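Local coordinates for protein ribosomal RNA small subunit methyltransferase D (Escherichia coli, PDB 2FPO) that methylates the N2 atom of guanine 966 of 16S rRNA in the assembled 30S particle, using S-adenosyl-L-methionine as methyl donor, at residues 73-79 against 103-107; 56-62 against 123-129; 156-162 against 183-189. All coordinates share one frame. Residues are numbered along the deposited sequence.

Interaction 1. Residues 73-79 against 103-107; sequences LSRYAAG and GNARV
Polar contacts centre on N104. Its side chain, chi1 in the p well, points toward 73-79, and ND2 donates a hydrogen bond to A78 O (3.0 Å, 156°). A water ties the same amide to the helix end, donating to L73 O (2.6 Å) and A77 O (2.9 Å) and accepting from N104 ND2 (2.9 Å). A Schellman motif ends helix 67-74: Y76, at positive phi (72°/30°), is the C-prime residue, with Y76 N bonded to L73 O (3.1 Å). N104 is itself the centre of an inverse gamma turn, and its carbonyl receives a CA-H...O contact from G79 (CA to O 3.2 Å), where the CA atoms of the two residues lie 5.0 Å apart. The apolar part is small: L73 (m, t) sets CD1 3.8 Å from A105 CB. Thus the exit of helix 67-74 meets the start of edge strand 105-108, where strand 79-83 begins beside it and L97 of helix 87-99 touches both L73 and A105.

Interaction 2. Residues 56-62 against 123-129; sequences AQCLDCF and HNIVFVD
Two neighbouring parallel strands meet here in the middle of the Rossmann-like sheet, where strand order switches from 3-2-1 to 4-5, as in class I AdoMet-dependent methyltransferases. Strands 57-60 and 125-128 run 4.8 Å apart at 12°, pairing C58 with I125, L59 with V126 and D60 with F127 (CA-CA 4.7 to 4.8 Å). Backbone bonds alternate: I125 N to Q57 O (3.2 Å), L59 N to I125 O (2.9 Å), F127 N to L59 O (2.9 Å) and C61 N to F127 O (3.1 Å). At N124 the chain turns a corner (-75°/-34°), and N124 N adds a weak bond to Q57 O (2.9 Å).

C58, D60, I125 and F127 share one face; I125 and F127, both m at chi1, meet helix 39-53 there, and C58 SG lies 4.0 Å from I125 CB. On the other face L59 (t, p) and V126 (t) bring CD2 and CG1 to 4.2 Å, while L59 CB sits 3.6 Å from the centroid of the H123 ring, over its face. C61 SG (m) reaches V126 CG1 at 3.7 Å, and helix 137-146 packs on V126 and V128.

At the strands' C-terminal ends a water lies 3.0 Å from D60 OD1 and accepts from D129 N (2.8 Å). The chemistry thus shifts from an apolar, backbone-bonded centre to a hydrated, acidic C-terminal end, where the cofactor site of this fold usually lies.

Interaction 3. Residues 156-162 against 183-189; sequences IYVESEV and QVAYRLY
An antiparallel pair, strands 156-161 and 184-189, forms part of the reversed-strand end of the methyltransferase sheet (order 5-7-6); their axes approach to 4.6 Å at 164°. Hydrogen-bonded pairs I156-Y189, V158-R187 and S160-A185 alternate with non-hydrogen-bonded Y157-L188 and E159-Y186. V158 N donates to R187 O at 2.9 Å.

On the face toward helix 39-53, the Y157 ring (chi1 t) lies along the strand: CE1 comes 4.2 Å from Y186 CB, OH donates to E159 OE1 (2.7 Å) and meets the edge of the Y186 ring at CD1 (3.3 Å), and L188 CD1 fits 4.0 Å from Y157 CB. E159, extended (t, t), sets CG 3.8 Å from V184 CG1.

Across the sheet, V158 CG2 nestles 4.0 Å from Y189 CD2, and V162 CG2 lies 4.2 Å from the small A185 CB. R187 (m, t, t), salt-bridged through NE to E178, turns the edge of its guanidinium to S160 (NH1 to CB 4.4 Å); one water accepts from R187 NH1 (2.8 Å) and donates to E161 O (3.0 Å).

In the fold
All three contacts reach one seven-stranded mixed sheet, ordered 105-108, 79-83, 57-60, 123-128, 154-161, 184-191, 173-181. Interaction 2 lies near the chain's centre, and interactions 1 and 3 flank it on opposite sides, their centres 11 Å and 14 Å from its own and 23 Å from each other. Along the chain, interaction 1 is nested within the loop that interaction 2 closes; interaction 3 follows. Direct links carry the sheet across: G79 O lies 2.9 Å from C58 N, and V126 O 2.7 Å from Y157 N, both probable hydrogen bonds. The five parallel Rossmann-like strands thus continue into the antiparallel end formed by 184-191 and 173-181, giving the methyltransferase a single continuous core.

Interaction 1. Residues 73-79 against 103-107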
loop_
_atom_site.group_PDB
_atom_site.type_symbol
_atom_site.label_atom_id
_atom_site.label_comp_id
_atom_site.label_asym_id
_atom_site.label_seq_id
_atom_site.Cartn_x
_atom_site.Cartn_y
_atom_site.Cartn_z
ATOM N N LEU A 73 -2.779 -5.272 8.279
ATOM C CA LEU A 73 -3.775 -5.599 9.278
ATOM C C LEU A 73 -3.330 -6.694 10.242
ATOM O O LEU A 73 -3.646 -6.657 11.435
ATOM C CB LEU A 73 -5.098 -5.997 8.610
ATOM C CG LEU A 73 -5.746 -4.811 7.899
ATOM C CD1 LEU A 73 -6.643 -5.339 6.754
ATOM C CD2 LEU A 73 -6.510 -3.847 8.858
ATOM N N SER A 74 -2.622 -7.677 9.710
ATOM C CA SER A 74 -2.133 -8.766 10.527
ATOM C C SER A 74 -1.225 -8.231 11.651
ATOM O O SER A 74 -1.322 -8.667 12.806
ATOM C CB SER A 74 -1.386 -9.772 9.656
ATOM O OG SER A 74 -1.052 -10.923 10.411
ATOM N N ARG A 75 -0.392 -7.255 11.296
ATOM C CA ARG A 75 0.618 -6.710 12.165
ATOM C C ARG A 75 0.072 -5.531 12.983
ATOM O O ARG A 75 0.828 -4.656 13.451
ATOM C CB ARG A 75 1.831 -6.337 11.328
ATOM C CG ARG A 75 2.431 -7.534 10.584
ATOM C CD ARG A 75 3.541 -7.061 9.650
ATOM N NE ARG A 75 4.123 -8.129 8.818
ATOM C CZ ARG A 75 5.373 -8.572 8.896
ATOM N NH1 ARG A 75 6.220 -8.075 9.800
ATOM N NH2 ARG A 75 5.795 -9.520 8.058
ATOM N N TYR A 76 -1.257 -5.542 13.135
ATOM C CA TYR A 76 -1.995 -4.690 14.061
ATOM C C TYR A 76 -2.059 -3.218 13.655
ATOM O O TYR A 76 -2.168 -2.339 14.515
ATOM C CB TYR A 76 -1.478 -4.859 15.506
ATOM C CG TYR A 76 -1.516 -6.296 16.002
ATOM C CD1 TYR A 76 -2.697 -6.861 16.480
ATOM C CD2 TYR A 76 -0.360 -7.092 15.982
ATOM C CE1 TYR A 76 -2.731 -8.185 16.948
ATOM C CE2 TYR A 76 -0.383 -8.419 16.430
ATOM C CZ TYR A 76 -1.568 -8.956 16.908
ATOM O OH TYR A 76 -1.579 -10.259 17.355
ATOM N N ALA A 77 -2.024 -2.948 12.344
ATOM C CA ALA A 77 -2.536 -1.685 11.829
ATOM C C ALA A 77 -3.893 -1.447 12.488
ATOM O O ALA A 77 -4.654 -2.384 12.663
ATOM C CB ALA A 77 -2.697 -1.740 10.295
ATOM N N ALA A 78 -4.176 -0.199 12.848
ATOM C CA ALA A 78 -5.480 0.214 13.377
ATOM C C ALA A 78 -6.558 0.093 12.298
ATOM O O ALA A 78 -7.687 -0.361 12.570
ATOM C CB ALA A 78 -5.397 1.644 13.891
ATOM N N GLY A 79 -6.212 0.472 11.068
ATOM C CA GLY A 79 -7.166 0.365 9.967
ATOM C C GLY A 79 -6.493 0.451 8.596
ATOM O O GLY A 79 -5.349 0.925 8.478
ATOM N N GLY A 103 -12.671 -6.484 10.594
ATOM C CA GLY A 103 -13.665 -5.420 10.488
ATOM C C GLY A 103 -13.074 -4.029 10.312
ATOM O O GLY A 103 -13.766 -3.119 9.860
ATOM N N ASN A 104 -11.803 -3.882 10.690
ATOM C CA ASN A 104 -11.063 -2.631 10.677
ATOM C C ASN A 104 -10.419 -2.346 9.300
ATOM O O ASN A 104 -9.274 -1.909 9.225
ATOM C CB ASN A 104 -10.001 -2.598 11.819
ATOM C CG ASN A 104 -8.913 -3.678 11.669
ATOM O OD1 ASN A 104 -9.186 -4.794 11.208
ATOM N ND2 ASN A 104 -7.678 -3.341 12.052
ATOM N N ALA A 105 -11.200 -2.563 8.240
ATOM C CA ALA A 105 -10.794 -2.373 6.854
ATOM C C ALA A 105 -11.996 -2.182 5.947
ATOM O O ALA A 105 -13.127 -2.562 6.291
ATOM C CB ALA A 105 -9.947 -3.560 6.375
ATOM N N ARG A 106 -11.773 -1.565 4.801
ATOM C CA ARG A 106 -12.828 -1.409 3.814
ATOM C C ARG A 106 -12.173 -1.526 2.436
ATOM O O ARG A 106 -10.950 -1.308 2.259
ATOM C CB ARG A 106 -13.494 -0.043 3.922
ATOM C CG ARG A 106 -12.538 1.124 3.693
ATOM C CD ARG A 106 -13.333 2.397 3.345
ATOM N NE ARG A 106 -14.093 2.914 4.513
ATOM C CZ ARG A 106 -13.585 3.667 5.488
ATOM N NH1 ARG A 106 -14.391 4.117 6.478
ATOM N NH2 ARG A 106 -12.292 3.993 5.486
ATOM N N VAL A 107 -12.976 -1.874 1.459
ATOM C CA VAL A 107 -12.472 -2.026 0.117
ATOM C C VAL A 107 -13.314 -1.118 -0.704
ATOM O O VAL A 107 -14.562 -1.180 -0.658
ATOM C CB VAL A 107 -12.640 -3.482 -0.386
ATOM C CG1 VAL A 107 -12.234 -3.600 -1.853
ATOM C CG2 VAL A 107 -11.847 -4.476 0.530
HETATM O O HOH W 1 -5.482 -5.119 12.536
#

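Interaction 2. Residues 56-62 against 123-129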
loop_
_atom_site.group_PDB
_atom_site.type_symbol
_atom_site.label_atom_id
_atom_site.label_comp_id
_atom_site.label_asym_id
_atom_site.label_seq_id
_atom_site.Cartn_x
_atom_site.Cartn_y
_atom_site.Cartn_z
ATOM N N ALA A 56 -1.284 1.979 13.087
ATOM C CA ALA A 56 -1.223 2.850 11.902
ATOM C C ALA A 56 -2.519 2.829 11.097
ATOM O O ALA A 56 -3.184 1.802 11.027
ATOM C CB ALA A 56 -0.052 2.453 10.984
ATOM N N GLN A 57 -2.864 3.969 10.495
ATOM C CA GLN A 57 -3.893 4.031 9.470
ATOM C C GLN A 57 -3.203 3.909 8.113
ATOM O O GLN A 57 -2.323 4.724 7.765
ATOM C CB GLN A 57 -4.693 5.331 9.589
ATOM C CG GLN A 57 -6.006 5.167 10.399
ATOM C CD GLN A 57 -7.108 4.343 9.656
ATOM O OE1 GLN A 57 -8.104 3.942 10.267
ATOM N NE2 GLN A 57 -6.919 4.094 8.345
ATOM N N CYS A 58 -3.613 2.893 7.350
ATOM C CA CYS A 58 -2.977 2.520 6.080
ATOM C C CYS A 58 -3.906 2.672 4.887
ATOM O O CYS A 58 -5.105 2.359 4.939
ATOM C CB CYS A 58 -2.469 1.067 6.120
ATOM S SG CYS A 58 -1.414 0.706 7.534
ATOM N N LEU A 59 -3.345 3.156 3.802
ATOM C CA LEU A 59 -4.105 3.238 2.565
ATOM C C LEU A 59 -3.323 2.486 1.489
ATOM O O LEU A 59 -2.143 2.748 1.268
ATOM C CB LEU A 59 -4.330 4.721 2.218
ATOM C CG LEU A 59 -4.859 5.029 0.811
ATOM C CD1 LEU A 59 -6.358 4.618 0.757
ATOM C CD2 LEU A 59 -4.618 6.521 0.509
ATOM N N ASP A 60 -3.974 1.535 0.824
ATOM C CA ASP A 60 -3.354 0.819 -0.297
ATOM C C ASP A 60 -4.030 1.281 -1.601
ATOM O O ASP A 60 -5.204 0.942 -1.849
ATOM C CB ASP A 60 -3.538 -0.678 -0.093
ATOM C CG ASP A 60 -2.602 -1.530 -0.958
ATOM O OD1 ASP A 60 -2.105 -1.080 -2.012
ATOM O OD2 ASP A 60 -2.391 -2.684 -0.576
ATOM N N CYS A 61 -3.282 2.035 -2.418
ATOM C CA CYS A 61 -3.837 2.667 -3.631
ATOM C C CYS A 61 -4.191 1.722 -4.770
ATOM O O CYS A 61 -5.015 2.099 -5.621
ATOM C CB CYS A 61 -2.915 3.770 -4.154
ATOM S SG CYS A 61 -2.704 5.121 -2.952
ATOM N N PHE A 62 -3.535 0.557 -4.824
ATOM C CA PHE A 62 -3.740 -0.452 -5.887
ATOM C C PHE A 62 -3.585 -1.755 -5.149
ATOM O O PHE A 62 -2.516 -2.411 -5.218
ATOM C CB PHE A 62 -2.673 -0.365 -7.030
ATOM C CG PHE A 62 -2.513 1.017 -7.600
ATOM C CD1 PHE A 62 -3.295 1.433 -8.673
ATOM C CD2 PHE A 62 -1.605 1.913 -7.028
ATOM C CE1 PHE A 62 -3.181 2.777 -9.167
ATOM C CE2 PHE A 62 -1.466 3.236 -7.500
ATOM C CZ PHE A 62 -2.243 3.665 -8.588
ATOM N N HIS A 123 -3.362 9.491 6.374
ATOM C CA HIS A 123 -2.863 8.154 6.700
ATOM C C HIS A 123 -1.385 8.207 7.076
ATOM O O HIS A 123 -0.606 8.990 6.505
ATOM C CB HIS A 123 -3.056 7.191 5.520
ATOM C CG HIS A 123 -4.488 6.912 5.190
ATOM N ND1 HIS A 123 -5.275 7.789 4.468
ATOM C CD2 HIS A 123 -5.290 5.868 5.526
ATOM C CE1 HIS A 123 -6.491 7.275 4.344
ATOM N NE2 HIS A 123 -6.533 6.124 4.996
ATOM N N ASN A 124 -1.016 7.340 8.014
ATOM C CA ASN A 124 0.347 7.153 8.474
ATOM C C ASN A 124 1.224 6.375 7.472
ATOM O O ASN A 124 2.447 6.623 7.374
ATOM C CB ASN A 124 0.314 6.381 9.805
ATOM C CG ASN A 124 -0.565 7.048 10.838
ATOM O OD1 ASN A 124 -0.226 8.119 11.372
ATOM N ND2 ASN A 124 -1.712 6.434 11.124
ATOM N N ILE A 125 0.603 5.432 6.760
ATOM C CA ILE A 125 1.304 4.544 5.817
ATOM C C ILE A 125 0.515 4.388 4.526
ATOM O O ILE A 125 -0.656 3.986 4.540
ATOM C CB ILE A 125 1.561 3.123 6.458
ATOM C CG1 ILE A 125 2.403 3.237 7.749
ATOM C CG2 ILE A 125 2.141 2.108 5.439
ATOM C CD1 ILE A 125 2.712 1.899 8.444
ATOM N N VAL A 126 1.158 4.660 3.406
ATOM C CA VAL A 126 0.508 4.499 2.084
ATOM C C VAL A 126 1.350 3.622 1.178
ATOM O O VAL A 126 2.587 3.777 1.112
ATOM C CB VAL A 126 0.202 5.874 1.393
ATOM C CG1 VAL A 126 -0.533 5.711 0.039
ATOM C CG2 VAL A 126 -0.596 6.780 2.316
ATOM N N PHE A 127 0.674 2.694 0.500
ATOM C CA PHE A 127 1.304 1.785 -0.448
ATOM C C PHE A 127 0.958 2.207 -1.879
ATOM O O PHE A 127 -0.221 2.302 -2.237
ATOM C CB PHE A 127 0.849 0.341 -0.236
ATOM C CG PHE A 127 1.031 -0.156 1.187
ATOM C CD1 PHE A 127 2.309 -0.440 1.694
ATOM C CD2 PHE A 127 -0.073 -0.382 1.995
ATOM C CE1 PHE A 127 2.467 -0.894 3.039
ATOM C CE2 PHE A 127 0.076 -0.849 3.334
ATOM C CZ PHE A 127 1.349 -1.099 3.850
ATOM N N VAL A 128 2.008 2.416 -2.674
ATOM C CA VAL A 128 1.907 2.847 -4.084
ATOM C C VAL A 128 2.690 1.882 -4.975
ATOM O O VAL A 128 3.864 2.087 -5.312
ATOM C CB VAL A 128 2.380 4.319 -4.297
ATOM C CG1 VAL A 128 2.073 4.791 -5.743
ATOM C CG2 VAL A 128 1.774 5.245 -3.258
ATOM N N ASP A 129 2.013 0.819 -5.379
ATOM C CA ASP A 129 2.601 -0.167 -6.256
ATOM C C ASP A 129 1.646 -0.304 -7.442
ATOM O O ASP A 129 0.852 -1.228 -7.491
ATOM C CB ASP A 129 2.765 -1.498 -5.519
ATOM C CG ASP A 129 3.297 -2.607 -6.430
ATOM O OD1 ASP A 129 4.035 -2.297 -7.409
ATOM O OD2 ASP A 129 2.953 -3.783 -6.187
HETATM O O HOH W 2 -8.443 4.512 6.067
HETATM O O HOH W 3 -0.256 -0.163 -4.131
#

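Interaction 3. Residues 156-162 against 183-189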
loop_
_atom_site.group_PDB
_atom_site.type_symbol
_atom_site.label_atom_id
_atom_site.label_comp_id
_atom_site.label_asym_id
_atom_site.label_seq_id
_atom_site.Cartn_x
_atom_site.Cartn_y
_atom_site.Cartn_z
ATOM N N ILE A 156 5.408 6.609 2.664
ATOM C CA ILE A 156 4.800 6.189 1.401
ATOM C C ILE A 156 5.733 5.175 0.701
ATOM O O ILE A 156 6.872 5.473 0.366
ATOM C CB ILE A 156 4.515 7.382 0.461
ATOM C CG1 ILE A 156 3.730 8.495 1.171
ATOM C CG2 ILE A 156 3.793 6.920 -0.822
ATOM C CD1 ILE A 156 4.641 9.602 1.829
ATOM N N TYR A 157 5.236 3.976 0.506
ATOM C CA TYR A 157 6.006 2.919 -0.135
ATOM C C TYR A 157 5.749 3.040 -1.623
ATOM O O TYR A 157 4.594 3.147 -2.046
ATOM C CB TYR A 157 5.586 1.538 0.409
ATOM C CG TYR A 157 6.069 0.334 -0.397
ATOM C CD1 TYR A 157 7.405 -0.082 -0.352
ATOM C CD2 TYR A 157 5.181 -0.388 -1.191
ATOM C CE1 TYR A 157 7.844 -1.196 -1.094
ATOM C CE2 TYR A 157 5.605 -1.489 -1.928
ATOM C CZ TYR A 157 6.924 -1.888 -1.885
ATOM O OH TYR A 157 7.309 -2.992 -2.617
ATOM N N VAL A 158 6.831 3.054 -2.394
ATOM C CA VAL A 158 6.771 3.204 -3.836
ATOM C C VAL A 158 7.623 2.104 -4.449
ATOM O O VAL A 158 8.779 1.907 -4.081
ATOM C CB VAL A 158 7.273 4.628 -4.326
ATOM C CG1 VAL A 158 7.280 4.702 -5.845
ATOM C CG2 VAL A 158 6.407 5.721 -3.763
ATOM N N GLU A 159 7.002 1.338 -5.337
ATOM C CA GLU A 159 7.673 0.303 -6.078
ATOM C C GLU A 159 7.767 0.724 -7.568
ATOM O O GLU A 159 6.778 1.188 -8.169
ATOM C CB GLU A 159 6.892 -0.998 -5.912
ATOM C CG GLU A 159 7.488 -2.163 -6.597
ATOM C CD GLU A 159 6.792 -3.480 -6.246
ATOM O OE1 GLU A 159 6.467 -3.703 -5.051
ATOM O OE2 GLU A 159 6.605 -4.285 -7.187
ATOM N N SER A 160 8.960 0.564 -8.146
ATOM C CA SER A 160 9.216 1.019 -9.505
ATOM C C SER A 160 10.421 0.328 -10.141
ATOM O O SER A 160 11.395 0.055 -9.467
ATOM C CB SER A 160 9.427 2.535 -9.503
ATOM O OG SER A 160 9.394 3.045 -10.822
ATOM N N GLU A 161 10.347 0.077 -11.449
ATOM C CA GLU A 161 11.470 -0.496 -12.186
ATOM C C GLU A 161 12.652 0.465 -12.163
ATOM O O GLU A 161 12.483 1.666 -12.398
ATOM C CB GLU A 161 11.073 -0.799 -13.636
ATOM C CG GLU A 161 10.160 -2.000 -13.800
ATOM C CD GLU A 161 8.808 -1.835 -13.102
ATOM O OE1 GLU A 161 8.140 -0.786 -13.301
ATOM O OE2 GLU A 161 8.424 -2.767 -12.357
ATOM N N VAL A 162 13.830 -0.068 -11.859
ATOM C CA VAL A 162 15.090 0.708 -11.821
ATOM C C VAL A 162 15.251 1.613 -13.046
ATOM O O VAL A 162 15.534 2.812 -12.918
ATOM C CB VAL A 162 16.317 -0.218 -11.718
ATOM C CG1 VAL A 162 17.600 0.535 -12.040
ATOM C CG2 VAL A 162 16.389 -0.814 -10.337
ATOM N N GLN A 183 15.288 -6.126 -11.318
ATOM C CA GLN A 183 14.985 -4.984 -12.154
ATOM C C GLN A 183 14.220 -3.906 -11.368
ATOM O O GLN A 183 13.793 -2.929 -11.962
ATOM C CB GLN A 183 14.137 -5.460 -13.344
ATOM C CG GLN A 183 12.930 -6.334 -12.917
ATOM C CD GLN A 183 11.899 -6.588 -14.021
ATOM O OE1 GLN A 183 10.704 -6.329 -13.836
ATOM N NE2 GLN A 183 12.355 -7.120 -15.163
ATOM N N VAL A 184 14.041 -4.086 -10.051
ATOM C CA VAL A 184 13.045 -3.283 -9.288
ATOM C C VAL A 184 13.622 -2.502 -8.098
ATOM O O VAL A 184 14.411 -3.024 -7.315
ATOM C CB VAL A 184 11.840 -4.144 -8.795
ATOM C CG1 VAL A 184 10.709 -3.256 -8.275
ATOM C CG2 VAL A 184 11.312 -5.035 -9.904
ATOM N N ALA A 185 13.207 -1.247 -7.973
ATOM C CA ALA A 185 13.585 -0.421 -6.837
ATOM C C ALA A 185 12.411 -0.309 -5.880
ATOM O O ALA A 185 11.315 0.097 -6.260
ATOM C CB ALA A 185 14.067 0.946 -7.291
ATOM N N TYR A 186 12.650 -0.716 -4.638
ATOM C CA TYR A 186 11.639 -0.674 -3.582
ATOM C C TYR A 186 12.017 0.466 -2.658
ATOM O O TYR A 186 13.099 0.463 -2.094
ATOM C CB TYR A 186 11.627 -1.999 -2.826
ATOM C CG TYR A 186 11.438 -3.197 -3.733
ATOM C CD1 TYR A 186 10.152 -3.652 -4.055
ATOM C CD2 TYR A 186 12.536 -3.876 -4.268
ATOM C CE1 TYR A 186 9.974 -4.729 -4.880
ATOM C CE2 TYR A 186 12.358 -4.970 -5.097
ATOM C CZ TYR A 186 11.068 -5.391 -5.385
ATOM O OH TYR A 186 10.864 -6.451 -6.221
ATOM N N ARG A 187 11.145 1.456 -2.525
ATOM C CA ARG A 187 11.495 2.674 -1.785
ATOM C C ARG A 187 10.429 3.055 -0.744
ATOM O O ARG A 187 9.251 2.765 -0.909
ATOM C CB ARG A 187 11.708 3.837 -2.752
ATOM C CG ARG A 187 12.847 3.621 -3.734
ATOM C CD ARG A 187 12.957 4.778 -4.724
ATOM N NE ARG A 187 14.118 4.588 -5.584
ATOM C CZ ARG A 187 14.058 4.327 -6.883
ATOM N NH1 ARG A 187 12.894 4.228 -7.491
ATOM N NH2 ARG A 187 15.169 4.179 -7.573
ATOM N N LEU A 188 10.872 3.724 0.307
ATOM C CA LEU A 188 10.001 4.284 1.318
ATOM C C LEU A 188 10.374 5.744 1.503
ATOM O O LEU A 188 11.540 6.061 1.747
ATOM C CB LEU A 188 10.121 3.492 2.620
ATOM C CG LEU A 188 9.074 3.724 3.715
ATOM C CD1 LEU A 188 7.665 3.312 3.274
ATOM C CD2 LEU A 188 9.506 2.963 4.953
ATOM N N TYR A 189 9.394 6.624 1.284
ATOM C CA TYR A 189 9.566 8.052 1.431
ATOM C C TYR A 189 8.944 8.478 2.733
ATOM O O TYR A 189 7.935 7.921 3.154
ATOM C CB TYR A 189 8.919 8.839 0.280
ATOM C CG TYR A 189 9.651 8.664 -1.025
ATOM C CD1 TYR A 189 10.633 9.564 -1.426
ATOM C CD2 TYR A 189 9.356 7.580 -1.861
ATOM C CE1 TYR A 189 11.311 9.398 -2.632
ATOM C CE2 TYR A 189 10.023 7.396 -3.060
ATOM C CZ TYR A 189 11.006 8.293 -3.434
ATOM O OH TYR A 189 11.645 8.077 -4.624
HETATM O O HOH W 4 10.487 2.767 -6.227
HETATM O O HOH W 5 12.931 3.620 -10.214
HETATM O O HOH W 6 16.198 3.710 -10.286
#